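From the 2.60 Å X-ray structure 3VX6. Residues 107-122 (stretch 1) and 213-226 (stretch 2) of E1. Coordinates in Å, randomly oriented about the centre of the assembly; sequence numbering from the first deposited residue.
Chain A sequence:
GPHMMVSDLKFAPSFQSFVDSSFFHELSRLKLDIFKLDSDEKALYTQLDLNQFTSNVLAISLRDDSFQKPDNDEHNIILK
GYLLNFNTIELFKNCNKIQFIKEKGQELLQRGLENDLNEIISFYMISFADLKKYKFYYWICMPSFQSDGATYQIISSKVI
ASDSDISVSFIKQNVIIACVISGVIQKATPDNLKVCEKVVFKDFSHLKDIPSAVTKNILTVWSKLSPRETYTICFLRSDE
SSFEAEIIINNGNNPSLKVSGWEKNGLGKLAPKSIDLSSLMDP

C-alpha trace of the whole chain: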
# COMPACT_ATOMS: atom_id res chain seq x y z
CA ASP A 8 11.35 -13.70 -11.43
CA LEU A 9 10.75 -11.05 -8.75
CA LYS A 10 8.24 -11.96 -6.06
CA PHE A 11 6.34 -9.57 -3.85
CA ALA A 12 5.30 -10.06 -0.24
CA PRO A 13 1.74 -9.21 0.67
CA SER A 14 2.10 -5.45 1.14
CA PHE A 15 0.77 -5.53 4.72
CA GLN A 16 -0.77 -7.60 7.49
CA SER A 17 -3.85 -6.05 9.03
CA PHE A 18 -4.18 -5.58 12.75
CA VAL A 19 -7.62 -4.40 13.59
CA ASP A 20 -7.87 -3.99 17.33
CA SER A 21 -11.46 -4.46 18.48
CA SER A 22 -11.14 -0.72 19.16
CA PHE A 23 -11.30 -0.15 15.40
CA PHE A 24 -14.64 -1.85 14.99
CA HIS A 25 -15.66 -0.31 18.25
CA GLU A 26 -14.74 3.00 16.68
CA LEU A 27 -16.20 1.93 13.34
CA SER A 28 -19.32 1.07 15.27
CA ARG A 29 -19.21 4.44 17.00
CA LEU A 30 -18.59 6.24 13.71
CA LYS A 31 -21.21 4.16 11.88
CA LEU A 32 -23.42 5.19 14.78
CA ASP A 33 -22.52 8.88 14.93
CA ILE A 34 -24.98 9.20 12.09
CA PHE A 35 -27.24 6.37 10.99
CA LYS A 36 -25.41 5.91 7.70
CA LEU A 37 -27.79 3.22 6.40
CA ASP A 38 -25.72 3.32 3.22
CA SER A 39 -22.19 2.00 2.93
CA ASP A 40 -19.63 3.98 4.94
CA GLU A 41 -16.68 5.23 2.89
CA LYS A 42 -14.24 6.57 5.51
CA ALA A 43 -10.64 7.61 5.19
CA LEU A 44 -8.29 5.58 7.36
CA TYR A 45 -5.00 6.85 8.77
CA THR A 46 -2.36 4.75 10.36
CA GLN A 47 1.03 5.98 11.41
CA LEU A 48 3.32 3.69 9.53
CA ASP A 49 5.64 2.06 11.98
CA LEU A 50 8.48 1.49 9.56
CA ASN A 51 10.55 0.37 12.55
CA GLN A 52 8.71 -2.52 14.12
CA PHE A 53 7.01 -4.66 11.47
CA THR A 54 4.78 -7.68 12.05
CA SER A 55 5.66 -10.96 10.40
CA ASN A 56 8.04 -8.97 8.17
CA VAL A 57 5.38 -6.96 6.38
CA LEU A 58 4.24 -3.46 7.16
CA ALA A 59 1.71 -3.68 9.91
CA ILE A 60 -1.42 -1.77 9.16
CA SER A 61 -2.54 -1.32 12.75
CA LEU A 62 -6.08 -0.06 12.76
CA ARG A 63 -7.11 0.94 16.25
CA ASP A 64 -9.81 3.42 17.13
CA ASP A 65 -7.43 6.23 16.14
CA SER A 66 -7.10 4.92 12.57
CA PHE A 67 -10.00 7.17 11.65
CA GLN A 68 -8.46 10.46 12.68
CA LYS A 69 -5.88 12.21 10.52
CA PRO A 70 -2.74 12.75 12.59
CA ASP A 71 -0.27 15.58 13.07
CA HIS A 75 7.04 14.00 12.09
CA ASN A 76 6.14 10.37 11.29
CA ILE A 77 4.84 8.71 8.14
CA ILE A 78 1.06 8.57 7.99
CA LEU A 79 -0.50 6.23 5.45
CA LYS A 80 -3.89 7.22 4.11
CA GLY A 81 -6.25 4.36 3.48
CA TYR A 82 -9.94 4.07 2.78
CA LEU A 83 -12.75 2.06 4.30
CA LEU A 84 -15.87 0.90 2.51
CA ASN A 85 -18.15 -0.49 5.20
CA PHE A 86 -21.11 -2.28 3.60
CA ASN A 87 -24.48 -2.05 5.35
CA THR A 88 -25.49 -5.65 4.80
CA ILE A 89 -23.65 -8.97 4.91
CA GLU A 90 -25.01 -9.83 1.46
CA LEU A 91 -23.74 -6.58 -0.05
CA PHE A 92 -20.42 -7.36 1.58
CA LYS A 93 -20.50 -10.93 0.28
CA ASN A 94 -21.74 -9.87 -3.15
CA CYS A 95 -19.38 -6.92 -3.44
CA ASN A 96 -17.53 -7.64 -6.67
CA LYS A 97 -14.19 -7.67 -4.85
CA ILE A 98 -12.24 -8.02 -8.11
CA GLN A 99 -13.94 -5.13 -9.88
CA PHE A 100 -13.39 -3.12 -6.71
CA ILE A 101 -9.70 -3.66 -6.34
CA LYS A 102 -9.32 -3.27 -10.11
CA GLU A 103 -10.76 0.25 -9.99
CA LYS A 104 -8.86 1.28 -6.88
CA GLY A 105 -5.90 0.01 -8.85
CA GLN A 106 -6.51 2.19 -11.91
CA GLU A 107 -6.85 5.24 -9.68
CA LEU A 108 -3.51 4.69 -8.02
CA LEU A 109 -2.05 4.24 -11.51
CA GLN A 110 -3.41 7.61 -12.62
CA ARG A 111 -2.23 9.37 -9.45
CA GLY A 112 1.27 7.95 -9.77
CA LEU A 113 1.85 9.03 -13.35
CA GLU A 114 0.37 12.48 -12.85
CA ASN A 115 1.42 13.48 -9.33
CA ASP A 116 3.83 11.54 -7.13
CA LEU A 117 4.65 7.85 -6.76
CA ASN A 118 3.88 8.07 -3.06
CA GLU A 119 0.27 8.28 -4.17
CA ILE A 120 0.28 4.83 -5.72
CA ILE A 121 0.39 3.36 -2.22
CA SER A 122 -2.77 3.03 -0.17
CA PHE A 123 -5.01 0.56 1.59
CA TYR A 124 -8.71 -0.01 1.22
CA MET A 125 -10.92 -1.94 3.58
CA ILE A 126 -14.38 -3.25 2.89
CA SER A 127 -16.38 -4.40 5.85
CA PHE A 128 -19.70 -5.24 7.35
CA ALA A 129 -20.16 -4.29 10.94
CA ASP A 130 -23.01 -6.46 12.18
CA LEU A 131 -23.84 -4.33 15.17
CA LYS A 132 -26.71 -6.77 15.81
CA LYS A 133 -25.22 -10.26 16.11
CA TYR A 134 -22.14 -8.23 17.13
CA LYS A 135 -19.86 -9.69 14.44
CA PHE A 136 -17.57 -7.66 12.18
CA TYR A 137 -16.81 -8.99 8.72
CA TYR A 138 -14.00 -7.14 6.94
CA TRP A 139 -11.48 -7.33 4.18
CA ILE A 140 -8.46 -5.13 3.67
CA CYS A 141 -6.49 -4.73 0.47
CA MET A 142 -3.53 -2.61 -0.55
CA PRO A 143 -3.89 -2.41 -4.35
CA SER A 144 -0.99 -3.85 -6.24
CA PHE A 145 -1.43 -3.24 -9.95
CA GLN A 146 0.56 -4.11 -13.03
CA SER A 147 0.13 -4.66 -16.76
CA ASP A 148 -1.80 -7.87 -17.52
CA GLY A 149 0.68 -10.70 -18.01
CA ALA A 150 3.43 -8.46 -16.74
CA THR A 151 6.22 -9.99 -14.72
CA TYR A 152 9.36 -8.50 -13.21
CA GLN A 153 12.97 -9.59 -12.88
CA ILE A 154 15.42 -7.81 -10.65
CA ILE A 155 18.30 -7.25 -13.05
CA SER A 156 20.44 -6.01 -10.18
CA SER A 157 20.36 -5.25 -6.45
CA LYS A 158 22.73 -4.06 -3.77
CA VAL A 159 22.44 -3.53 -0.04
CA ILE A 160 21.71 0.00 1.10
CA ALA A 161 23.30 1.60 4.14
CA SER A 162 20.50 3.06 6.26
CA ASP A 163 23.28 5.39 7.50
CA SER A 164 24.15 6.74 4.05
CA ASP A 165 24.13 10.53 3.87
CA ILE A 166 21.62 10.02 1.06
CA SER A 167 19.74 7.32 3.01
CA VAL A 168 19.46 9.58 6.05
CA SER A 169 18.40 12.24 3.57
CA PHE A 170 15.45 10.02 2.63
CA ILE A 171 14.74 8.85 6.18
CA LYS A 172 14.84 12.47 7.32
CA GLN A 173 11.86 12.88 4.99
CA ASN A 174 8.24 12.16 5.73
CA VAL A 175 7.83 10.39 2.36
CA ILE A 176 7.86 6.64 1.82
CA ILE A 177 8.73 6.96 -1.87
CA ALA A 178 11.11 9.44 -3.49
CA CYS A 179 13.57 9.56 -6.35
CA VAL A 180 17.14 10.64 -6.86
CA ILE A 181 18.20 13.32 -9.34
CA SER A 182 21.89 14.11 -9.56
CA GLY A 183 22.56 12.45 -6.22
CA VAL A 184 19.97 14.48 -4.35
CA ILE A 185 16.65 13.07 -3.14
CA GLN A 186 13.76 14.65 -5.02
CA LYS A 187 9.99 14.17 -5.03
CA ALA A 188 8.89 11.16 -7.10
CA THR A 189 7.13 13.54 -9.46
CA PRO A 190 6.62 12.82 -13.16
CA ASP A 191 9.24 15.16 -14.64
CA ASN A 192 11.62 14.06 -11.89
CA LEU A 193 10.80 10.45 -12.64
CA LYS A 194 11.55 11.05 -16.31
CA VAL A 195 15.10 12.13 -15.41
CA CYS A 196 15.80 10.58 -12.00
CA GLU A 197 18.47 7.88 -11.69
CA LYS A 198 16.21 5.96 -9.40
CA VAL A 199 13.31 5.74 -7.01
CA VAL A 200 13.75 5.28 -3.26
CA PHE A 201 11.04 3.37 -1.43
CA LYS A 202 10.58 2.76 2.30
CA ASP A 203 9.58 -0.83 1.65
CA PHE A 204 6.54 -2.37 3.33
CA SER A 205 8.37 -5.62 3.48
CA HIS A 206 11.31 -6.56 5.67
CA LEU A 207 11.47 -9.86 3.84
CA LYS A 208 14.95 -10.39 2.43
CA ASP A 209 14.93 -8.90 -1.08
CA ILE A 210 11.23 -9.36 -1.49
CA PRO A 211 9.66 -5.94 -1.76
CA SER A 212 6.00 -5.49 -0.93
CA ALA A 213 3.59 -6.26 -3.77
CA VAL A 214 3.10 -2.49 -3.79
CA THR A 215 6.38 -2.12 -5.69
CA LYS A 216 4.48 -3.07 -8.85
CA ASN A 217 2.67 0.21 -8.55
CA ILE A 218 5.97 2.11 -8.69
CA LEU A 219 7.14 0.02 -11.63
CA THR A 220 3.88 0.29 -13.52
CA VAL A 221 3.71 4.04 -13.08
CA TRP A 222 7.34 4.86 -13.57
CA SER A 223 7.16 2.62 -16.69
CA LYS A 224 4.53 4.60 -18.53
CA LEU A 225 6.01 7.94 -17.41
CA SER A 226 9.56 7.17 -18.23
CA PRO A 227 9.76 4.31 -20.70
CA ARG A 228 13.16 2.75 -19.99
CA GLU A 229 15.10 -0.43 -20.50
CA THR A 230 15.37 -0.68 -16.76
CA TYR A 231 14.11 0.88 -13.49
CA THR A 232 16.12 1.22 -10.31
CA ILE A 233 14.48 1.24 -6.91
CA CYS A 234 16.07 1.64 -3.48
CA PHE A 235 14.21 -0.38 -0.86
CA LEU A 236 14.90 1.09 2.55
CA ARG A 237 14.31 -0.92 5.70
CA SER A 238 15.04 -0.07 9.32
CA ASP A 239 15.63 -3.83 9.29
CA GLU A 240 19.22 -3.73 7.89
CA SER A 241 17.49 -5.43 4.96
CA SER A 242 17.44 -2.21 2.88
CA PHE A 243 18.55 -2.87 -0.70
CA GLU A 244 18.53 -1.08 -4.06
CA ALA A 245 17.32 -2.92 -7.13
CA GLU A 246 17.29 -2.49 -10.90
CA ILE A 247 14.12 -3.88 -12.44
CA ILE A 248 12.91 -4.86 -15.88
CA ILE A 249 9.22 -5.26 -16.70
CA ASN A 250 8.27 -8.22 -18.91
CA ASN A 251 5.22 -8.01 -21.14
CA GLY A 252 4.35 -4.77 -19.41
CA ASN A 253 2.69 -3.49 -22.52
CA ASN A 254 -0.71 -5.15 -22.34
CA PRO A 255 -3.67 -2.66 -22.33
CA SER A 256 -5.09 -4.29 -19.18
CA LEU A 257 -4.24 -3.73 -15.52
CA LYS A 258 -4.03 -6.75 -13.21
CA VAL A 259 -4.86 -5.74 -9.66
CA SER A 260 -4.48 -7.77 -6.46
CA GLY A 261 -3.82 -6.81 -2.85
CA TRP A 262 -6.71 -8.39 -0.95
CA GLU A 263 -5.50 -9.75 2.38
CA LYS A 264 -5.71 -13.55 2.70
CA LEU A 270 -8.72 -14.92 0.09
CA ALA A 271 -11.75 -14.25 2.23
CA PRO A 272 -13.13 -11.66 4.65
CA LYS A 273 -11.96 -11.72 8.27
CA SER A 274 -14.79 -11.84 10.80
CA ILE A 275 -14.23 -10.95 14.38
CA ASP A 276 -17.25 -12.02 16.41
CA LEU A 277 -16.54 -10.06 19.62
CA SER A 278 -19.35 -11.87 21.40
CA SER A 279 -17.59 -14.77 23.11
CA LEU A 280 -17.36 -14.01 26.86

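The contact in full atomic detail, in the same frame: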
# COMPACT_ATOMS: atom_id res chain seq x y z
N GLU A 107 -6.91 3.90 -10.26
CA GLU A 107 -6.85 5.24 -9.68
C GLU A 107 -5.45 5.51 -9.17
O GLU A 107 -4.92 6.60 -9.33
CB GLU A 107 -7.85 5.38 -8.54
CG GLU A 107 -9.29 5.08 -8.94
CD GLU A 107 -10.21 4.90 -7.74
OE1 GLU A 107 -11.40 4.61 -7.96
OE2 GLU A 107 -9.75 5.05 -6.57
N LEU A 108 -4.85 4.52 -8.53
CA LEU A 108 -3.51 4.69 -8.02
C LEU A 108 -2.58 4.88 -9.22
O LEU A 108 -1.67 5.71 -9.19
CB LEU A 108 -3.10 3.47 -7.18
CG LEU A 108 -3.99 3.27 -5.95
CD1 LEU A 108 -3.76 1.91 -5.37
CD2 LEU A 108 -3.71 4.34 -4.92
N LEU A 109 -2.83 4.13 -10.29
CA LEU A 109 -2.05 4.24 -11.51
C LEU A 109 -2.04 5.69 -11.99
O LEU A 109 -0.98 6.29 -12.20
CB LEU A 109 -2.67 3.35 -12.59
CG LEU A 109 -2.24 3.61 -14.03
CD1 LEU A 109 -0.75 3.44 -14.16
CD2 LEU A 109 -2.97 2.64 -14.94
N GLN A 110 -3.24 6.24 -12.18
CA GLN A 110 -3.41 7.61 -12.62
C GLN A 110 -2.60 8.54 -11.71
O GLN A 110 -1.71 9.24 -12.17
CB GLN A 110 -4.90 8.00 -12.57
CG GLN A 110 -5.21 9.39 -13.11
CD GLN A 110 -4.77 9.54 -14.56
OE1 GLN A 110 -5.44 9.06 -15.48
NE2 GLN A 110 -3.63 10.20 -14.77
N ARG A 111 -2.91 8.52 -10.42
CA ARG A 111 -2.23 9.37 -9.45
C ARG A 111 -0.71 9.28 -9.49
O ARG A 111 -0.03 10.29 -9.34
CB ARG A 111 -2.73 9.08 -8.03
CG ARG A 111 -4.17 9.50 -7.87
CD ARG A 111 -4.71 9.42 -6.45
NE ARG A 111 -5.96 10.17 -6.38
CZ ARG A 111 -6.04 11.51 -6.40
NH1 ARG A 111 -4.93 12.24 -6.47
NH2 ARG A 111 -7.22 12.11 -6.37
N GLY A 112 -0.17 8.09 -9.72
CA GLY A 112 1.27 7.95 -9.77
C GLY A 112 1.94 8.57 -10.98
O GLY A 112 3.03 9.14 -10.89
N LEU A 113 1.28 8.47 -12.13
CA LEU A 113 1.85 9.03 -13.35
C LEU A 113 1.48 10.49 -13.58
O LEU A 113 1.91 11.09 -14.57
CB LEU A 113 1.49 8.15 -14.56
CG LEU A 113 0.04 7.77 -14.85
CD1 LEU A 113 -0.68 8.97 -15.45
CD2 LEU A 113 -0.01 6.59 -15.81
N GLU A 114 0.71 11.08 -12.68
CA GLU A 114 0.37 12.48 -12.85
C GLU A 114 0.75 13.33 -11.65
O GLU A 114 0.78 14.56 -11.75
CB GLU A 114 -1.13 12.66 -13.16
CG GLU A 114 -2.09 12.16 -12.08
CD GLU A 114 -3.55 12.56 -12.33
OE1 GLU A 114 -4.00 12.54 -13.50
OE2 GLU A 114 -4.25 12.89 -11.35
N ASN A 115 1.08 12.71 -10.52
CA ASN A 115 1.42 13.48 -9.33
C ASN A 115 2.72 13.08 -8.65
O ASN A 115 3.75 13.74 -8.81
CB ASN A 115 0.28 13.39 -8.30
CG ASN A 115 -1.08 13.68 -8.91
OD1 ASN A 115 -1.25 14.64 -9.66
ND2 ASN A 115 -2.07 12.85 -8.57
N ASP A 116 2.67 12.01 -7.87
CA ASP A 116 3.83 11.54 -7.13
C ASP A 116 3.64 10.04 -6.97
O ASP A 116 2.51 9.56 -6.89
CB ASP A 116 3.87 12.23 -5.76
CG ASP A 116 5.14 11.94 -4.98
OD1 ASP A 116 5.40 10.77 -4.62
OD2 ASP A 116 5.90 12.90 -4.70
N LEU A 117 4.75 9.29 -6.93
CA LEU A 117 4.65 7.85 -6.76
C LEU A 117 4.12 7.50 -5.37
O LEU A 117 3.50 6.47 -5.18
CB LEU A 117 6.01 7.18 -6.97
CG LEU A 117 6.65 7.33 -8.33
CD1 LEU A 117 7.81 6.38 -8.41
CD2 LEU A 117 5.64 7.05 -9.43
N ASN A 118 4.37 8.36 -4.39
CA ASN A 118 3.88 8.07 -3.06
C ASN A 118 2.39 7.81 -3.12
O ASN A 118 1.86 7.05 -2.32
CB ASN A 118 4.14 9.24 -2.12
CG ASN A 118 5.56 9.27 -1.60
OD1 ASN A 118 5.93 8.51 -0.69
ND2 ASN A 118 6.38 10.14 -2.18
N GLU A 119 1.71 8.44 -4.06
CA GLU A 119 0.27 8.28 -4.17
C GLU A 119 -0.21 6.94 -4.66
O GLU A 119 -1.40 6.63 -4.54
CB GLU A 119 -0.33 9.36 -5.06
CG GLU A 119 -0.16 10.75 -4.51
CD GLU A 119 -0.94 11.77 -5.31
OE1 GLU A 119 -0.56 12.95 -5.26
OE2 GLU A 119 -1.95 11.39 -5.96
N ILE A 120 0.68 6.13 -5.22
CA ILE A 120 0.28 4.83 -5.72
C ILE A 120 0.08 3.83 -4.59
O ILE A 120 -0.45 2.73 -4.80
CB ILE A 120 1.31 4.26 -6.68
CG1 ILE A 120 2.60 3.95 -5.91
CG2 ILE A 120 1.55 5.24 -7.81
CD1 ILE A 120 3.74 3.53 -6.76
N ILE A 121 0.50 4.22 -3.39
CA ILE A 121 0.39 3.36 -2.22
C ILE A 121 -0.76 3.76 -1.31
O ILE A 121 -0.84 4.90 -0.87
CB ILE A 121 1.68 3.38 -1.37
CG1 ILE A 121 2.79 2.64 -2.12
CG2 ILE A 121 1.42 2.75 0.00
CD1 ILE A 121 4.07 2.56 -1.35
N SER A 122 -1.63 2.80 -1.04
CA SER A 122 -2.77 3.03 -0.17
C SER A 122 -3.40 1.71 0.25
O SER A 122 -3.05 0.65 -0.24
CB SER A 122 -3.80 3.90 -0.88
OG SER A 122 -4.80 4.32 0.02
N ALA A 213 4.29 -6.20 -2.49
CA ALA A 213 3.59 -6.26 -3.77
C ALA A 213 3.28 -4.86 -4.29
O ALA A 213 2.95 -4.68 -5.46
CB ALA A 213 2.29 -7.07 -3.61
N VAL A 214 3.40 -3.88 -3.42
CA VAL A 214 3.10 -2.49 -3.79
C VAL A 214 4.16 -1.88 -4.72
O VAL A 214 3.96 -0.84 -5.33
CB VAL A 214 2.92 -1.64 -2.52
CG1 VAL A 214 4.26 -1.06 -2.09
CG2 VAL A 214 1.87 -0.59 -2.75
N THR A 215 5.30 -2.56 -4.81
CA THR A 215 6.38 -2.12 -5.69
C THR A 215 5.95 -2.11 -7.17
O THR A 215 6.50 -1.37 -8.00
CB THR A 215 7.60 -3.06 -5.58
OG1 THR A 215 7.99 -3.20 -4.21
CG2 THR A 215 8.78 -2.50 -6.37
N LYS A 216 4.98 -2.97 -7.49
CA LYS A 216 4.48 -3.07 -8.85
C LYS A 216 3.90 -1.76 -9.29
O LYS A 216 3.99 -1.39 -10.45
CB LYS A 216 3.41 -4.13 -8.91
CG LYS A 216 3.92 -5.57 -8.82
CD LYS A 216 2.76 -6.57 -8.89
CE LYS A 216 3.26 -7.99 -8.81
NZ LYS A 216 2.17 -8.76 -8.12
N ASN A 217 3.25 -1.10 -8.34
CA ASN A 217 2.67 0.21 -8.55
C ASN A 217 3.79 1.11 -9.08
O ASN A 217 3.72 1.62 -10.20
CB ASN A 217 2.14 0.74 -7.21
CG ASN A 217 1.11 -0.19 -6.59
OD1 ASN A 217 1.01 -1.36 -6.95
ND2 ASN A 217 0.34 0.34 -5.64
N ILE A 218 4.85 1.27 -8.29
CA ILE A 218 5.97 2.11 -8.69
C ILE A 218 6.41 1.75 -10.11
O ILE A 218 6.43 2.61 -11.00
CB ILE A 218 7.17 1.95 -7.72
CG1 ILE A 218 6.73 2.33 -6.29
CG2 ILE A 218 8.34 2.80 -8.21
CD1 ILE A 218 7.73 1.99 -5.21
N LEU A 219 6.72 0.48 -10.32
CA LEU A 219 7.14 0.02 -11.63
C LEU A 219 6.14 0.39 -12.71
O LEU A 219 6.49 1.01 -13.70
CB LEU A 219 7.34 -1.48 -11.62
CG LEU A 219 8.53 -1.86 -10.75
CD1 LEU A 219 8.53 -3.35 -10.47
CD2 LEU A 219 9.80 -1.42 -11.46
N THR A 220 4.90 0.00 -12.52
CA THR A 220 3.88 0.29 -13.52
C THR A 220 3.80 1.78 -13.83
O THR A 220 3.72 2.19 -15.00
CB THR A 220 2.52 -0.24 -13.03
OG1 THR A 220 2.59 -1.66 -12.90
CG2 THR A 220 1.42 0.12 -14.02
N VAL A 221 3.82 2.62 -12.81
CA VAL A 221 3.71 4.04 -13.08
C VAL A 221 4.97 4.60 -13.72
O VAL A 221 4.94 5.23 -14.77
CB VAL A 221 3.40 4.81 -11.81
CG1 VAL A 221 3.39 6.29 -12.12
CG2 VAL A 221 2.07 4.35 -11.25
N TRP A 222 6.09 4.38 -13.06
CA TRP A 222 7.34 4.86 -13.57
C TRP A 222 7.53 4.42 -15.04
O TRP A 222 8.08 5.16 -15.86
CB TRP A 222 8.44 4.32 -12.68
CG TRP A 222 9.73 5.00 -12.82
CD1 TRP A 222 10.03 6.10 -13.59
CD2 TRP A 222 10.95 4.61 -12.18
NE1 TRP A 222 11.36 6.41 -13.46
CE2 TRP A 222 11.95 5.51 -12.60
CE3 TRP A 222 11.29 3.59 -11.29
CZ2 TRP A 222 13.26 5.42 -12.17
CZ3 TRP A 222 12.59 3.49 -10.86
CH2 TRP A 222 13.57 4.40 -11.30
N SER A 223 7.07 3.21 -15.35
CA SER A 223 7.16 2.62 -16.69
C SER A 223 6.52 3.47 -17.77
O SER A 223 7.14 3.78 -18.78
CB SER A 223 6.47 1.25 -16.73
OG SER A 223 7.24 0.25 -16.12
N LYS A 224 5.26 3.81 -17.57
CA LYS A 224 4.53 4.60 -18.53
C LYS A 224 5.02 6.05 -18.62
O LYS A 224 4.97 6.66 -19.68
CB LYS A 224 3.03 4.54 -18.20
CG LYS A 224 2.42 3.16 -18.44
CD LYS A 224 1.00 3.05 -17.92
CE LYS A 224 0.49 1.60 -17.98
NZ LYS A 224 0.02 1.18 -19.34
N LEU A 225 5.51 6.57 -17.50
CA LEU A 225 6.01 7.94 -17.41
C LEU A 225 7.36 8.04 -18.08
O LEU A 225 7.60 8.89 -18.91
CB LEU A 225 6.18 8.38 -15.96
CG LEU A 225 4.94 8.83 -15.21
CD1 LEU A 225 5.34 9.38 -13.86
CD2 LEU A 225 4.24 9.89 -16.04
N SER A 226 8.25 7.16 -17.67
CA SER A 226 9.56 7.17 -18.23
C SER A 226 9.82 5.80 -18.83
O SER A 226 10.30 4.88 -18.16
CB SER A 226 10.57 7.51 -17.13
OG SER A 226 11.89 7.61 -17.64

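Stretch 1 enters the contact as the closing turns of a helix that begins earlier in the chain, passes through a loop at Asn115 and Asp116, and continues as a 3-10 segment from Leu117 to Ile120. Stretch 2 is mostly a single helix that runs to Leu225, with Ser226 the first residue to leave helical phi/psi. The two helix axes approach to 8.5 Å and cross at -53°. The backbones lie nearest at Leu113 and Val221, whose CA atoms are 5.3 Å apart. From there stretch 1 advances while stretch 2 is followed backward: Leu117 lies near Ile218, Ile120 near Asn217 and Ile121 near Val214. The second helix is thus covered first by a helix and then, toward its N-terminal end, by the 3-10 segment and the residue after it.

Gly112 helps to explain the close approach. A CB on this residue would point toward stretch 2 and lie 2.6 Å from Val221 CG2; it would also meet Ile120 CG2 of its own stretch at 2.3 Å. Val221, with chi1 in the t well, has the largest covered area of any residue in the contact. Its CG1 packs 3.6 Å from Leu113 CB and 3.6 Å from Leu117 CD2, while its CG2 lies 3.6 Å from Ile120 CG2 and 4.2 Å from Leu109 CD1. One valine therefore touches both the helix and the 3-10 segment of stretch 1.

One turn further along, Leu225 CD2 packs against Leu113 CB at 3.6 Å. The exposed Lys224 contributes the aliphatic part of its side chain, its CD lying 4.2 Å from both Leu109 CD1 and Leu113 CD2.

Toward the other end, Leu117 CD1 meets Ile218 CG2 at 3.6 Å. Ile120 points toward stretch 2, and its CD1 reaches Ile218 CG1 at 3.3 Å. Ile121 starts sideways, but the end of its side chain comes nearer, bringing CG1 to 3.4 Å from Val214 CG2.

Within this apolar packing there is a single hydrogen bond between the stretches: Asn217 ND2 donates to Ile120 O over 2.7 Å, with an N-H...acceptor angle of 142°. The amide of a buried side chain thereby ties the end of the 3-10 segment to the helix.

Several polar side chains of stretch 1 outside the contact bond to one another. Arg111 NH1 forms a salt bridge with Glu119 OE2 at 3.1 Å, and Asn115 ND2 donates to that same Glu119 OE2 at 3.0 Å, linking the helix and the loop to the 3-10 segment. Asp116 OD1 accepts from Asn118 N at 2.6 Å.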